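Local coordinates for minor fimbrium subunit Mfa5 (Porphyromonas gingivalis ATCC 33277, PDB 6TO1), which serves as an accessory subunit of the minor fimbriae, adhesive pili that mediate biofilm formation and attachment to host cells and other oral bacteria, at residues Ile231-Gly236 / His359-Asp364. Sequence-based numbering, arbitrary orientation.
Sequences ILMSDG and HTIGYD
Ile231-Ser234 and His359-Gly362 run as parallel neighbours in a β-sheet, their axes 4.7 Å apart and 15° from parallel, and are joined by alternating hydrogen bonds from Leu232 N to His359 O, Ile361 N to Leu232 O and Ser234 N to Ile361 O. A fourth hydrogen bond, Tyr363 N to Ser234 O (3.0 Å), carries the pairing past the strand ends, its donor lying above the carbonyl plane. On one face, CD1 of Ile361 leans across to the neighbouring strand and touches CG2 of Ile231 and CG of Met233, each 4.0 Å away. Tyr363 turns its ring back along the same face: CG stands anti to its own carbonyl carbon (chi1 -76°), which brings CE2 within 3.6 Å of Met233 CB. The Met233 chain bends at chi3, and its CE comes to 3.5 Å from Tyr363 OH. Helix 143-160 packs over this face, its Ser152 hydrogen-bonded to Tyr363 OH and its Phe156 against Ile361. On the opposite face, Leu232 CD2 meets Thr360 CG2 at 4.1 Å beneath helix 369-378, while Thr360 OG1 is hydrogen-bonded to Leu375 O. Beyond the strands, two waters link the loops: one donates to Asp235 O and accepts from Asp364 N, the other donates to Asp235 O and to Asp364 OD2. Helices thus pack on both faces of an inner strand pair, as in the α/β fold of von Willebrand factor A domains, and the first strand ends near the magnesium site. There Ser234 OG accepts from Gly236 N in an ST turn and is hydrogen-bonded to Asp133 OD2, while Asp235 OD2 forms a salt bridge with Arg145 and a hydrogen bond with the magnesium-site residue Ser137; this is consistent with a second-shell role for Asp235, whose backbone the pairing and waters probably help to hold.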
loop_
_atom_site.group_PDB
_atom_site.type_symbol
_atom_site.label_atom_id
_atom_site.label_comp_id
_atom_site.label_asym_id
_atom_site.label_seq_id
_atom_site.Cartn_x
_atom_site.Cartn_y
_atom_site.Cartn_z
ATOM N N ILE A 231 -12.403 6.567 24.180
ATOM C CA ILE A 231 -11.599 6.162 25.330
ATOM C C ILE A 231 -12.199 6.792 26.584
ATOM O O ILE A 231 -12.161 8.014 26.741
ATOM C CB ILE A 231 -10.123 6.585 25.176
ATOM C CG1 ILE A 231 -9.498 5.973 23.931
ATOM C CG2 ILE A 231 -9.319 6.244 26.455
ATOM C CD1 ILE A 231 -8.183 6.714 23.489
ATOM N N LEU A 232 -12.681 5.963 27.510
ATOM C CA LEU A 232 -13.264 6.438 28.756
ATOM C C LEU A 232 -12.288 6.208 29.893
ATOM O O LEU A 232 -11.858 5.080 30.131
ATOM C CB LEU A 232 -14.589 5.719 29.051
ATOM C CG LEU A 232 -15.283 6.012 30.359
ATOM C CD1 LEU A 232 -15.754 7.455 30.453
ATOM C CD2 LEU A 232 -16.457 5.013 30.514
ATOM N N MET A 233 -11.969 7.273 30.610
ATOM C CA MET A 233 -11.030 7.261 31.720
ATOM C C MET A 233 -11.822 7.616 32.970
ATOM O O MET A 233 -12.236 8.769 33.144
ATOM C CB MET A 233 -9.898 8.264 31.466
ATOM C CG MET A 233 -9.019 7.842 30.299
ATOM S SD MET A 233 -8.196 9.174 29.398
ATOM C CE MET A 233 -7.244 9.908 30.722
ATOM N N SER A 234 -12.057 6.636 33.832
ATOM C CA SER A 234 -12.981 6.847 34.935
ATOM C C SER A 234 -12.582 5.955 36.097
ATOM O O SER A 234 -11.943 4.922 35.907
ATOM C CB SER A 234 -14.422 6.555 34.485
ATOM O OG SER A 234 -15.297 6.587 35.604
ATOM N N ASP A 235 -12.990 6.336 37.313
ATOM C CA ASP A 235 -12.788 5.348 38.369
ATOM C C ASP A 235 -13.894 4.302 38.396
ATOM O O ASP A 235 -13.788 3.342 39.163
ATOM C CB ASP A 235 -12.620 5.984 39.750
ATOM C CG ASP A 235 -13.834 6.739 40.231
ATOM O OD1 ASP A 235 -15.000 6.364 39.904
ATOM O OD2 ASP A 235 -13.606 7.734 40.969
ATOM N N GLY A 236 -14.930 4.448 37.569
ATOM C CA GLY A 236 -15.849 3.359 37.284
ATOM C C GLY A 236 -17.155 3.374 38.051
ATOM O O GLY A 236 -18.046 2.555 37.748
ATOM N N HIS A 359 -12.795 1.787 24.554
ATOM C CA HIS A 359 -11.757 1.457 25.514
ATOM C C HIS A 359 -12.097 2.080 26.861
ATOM O O HIS A 359 -12.528 3.239 26.921
ATOM C CB HIS A 359 -10.402 2.007 25.081
ATOM C CG HIS A 359 -10.078 1.764 23.648
ATOM N ND1 HIS A 359 -9.194 0.782 23.252
ATOM C CD2 HIS A 359 -10.503 2.374 22.519
ATOM C CE1 HIS A 359 -9.103 0.795 21.933
ATOM N NE2 HIS A 359 -9.876 1.759 21.466
ATOM N N THR A 360 -11.888 1.341 27.938
ATOM C CA THR A 360 -12.113 1.916 29.254
ATOM C C THR A 360 -10.868 1.692 30.097
ATOM O O THR A 360 -10.202 0.665 30.001
ATOM C CB THR A 360 -13.339 1.324 29.972
ATOM O OG1 THR A 360 -13.177 -0.095 30.066
ATOM C CG2 THR A 360 -14.603 1.635 29.219
ATOM N N ILE A 361 -10.589 2.657 30.958
ATOM C CA ILE A 361 -9.402 2.642 31.802
ATOM C C ILE A 361 -9.873 2.950 33.207
ATOM O O ILE A 361 -10.480 3.995 33.438
ATOM C CB ILE A 361 -8.357 3.669 31.331
ATOM C CG1 ILE A 361 -8.011 3.421 29.867
ATOM C CG2 ILE A 361 -7.144 3.613 32.213
ATOM C CD1 ILE A 361 -7.109 4.497 29.290
ATOM N N GLY A 362 -9.591 2.055 34.152
ATOM C CA GLY A 362 -10.121 2.175 35.492
ATOM C C GLY A 362 -9.080 2.746 36.437
ATOM O O GLY A 362 -8.034 2.139 36.659
ATOM N N TYR A 363 -9.378 3.914 36.995
ATOM C CA TYR A 363 -8.422 4.627 37.840
ATOM C C TYR A 363 -8.574 4.353 39.339
ATOM O O TYR A 363 -7.800 4.899 40.133
ATOM C CB TYR A 363 -8.520 6.134 37.545
ATOM C CG TYR A 363 -7.850 6.477 36.232
ATOM C CD1 TYR A 363 -6.581 7.037 36.196
ATOM C CD2 TYR A 363 -8.468 6.180 35.016
ATOM C CE1 TYR A 363 -5.972 7.328 35.007
ATOM C CE2 TYR A 363 -7.851 6.444 33.828
ATOM C CZ TYR A 363 -6.613 7.029 33.819
ATOM O OH TYR A 363 -6.005 7.281 32.622
ATOM N N ASP A 364 -9.527 3.520 39.748
ATOM C CA ASP A 364 -9.593 3.012 41.122
ATOM C C ASP A 364 -8.707 1.767 41.170
ATOM O O ASP A 364 -9.058 0.728 40.597
ATOM C CB ASP A 364 -11.034 2.685 41.509
ATOM C CG ASP A 364 -11.178 2.226 42.956
ATOM O OD1 ASP A 364 -10.175 1.824 43.566
ATOM O OD2 ASP A 364 -12.311 2.282 43.470
HETATM O O HOH W 1 -11.535 1.776 38.280
HETATM O O HOH W 2 -14.367 3.330 41.957
#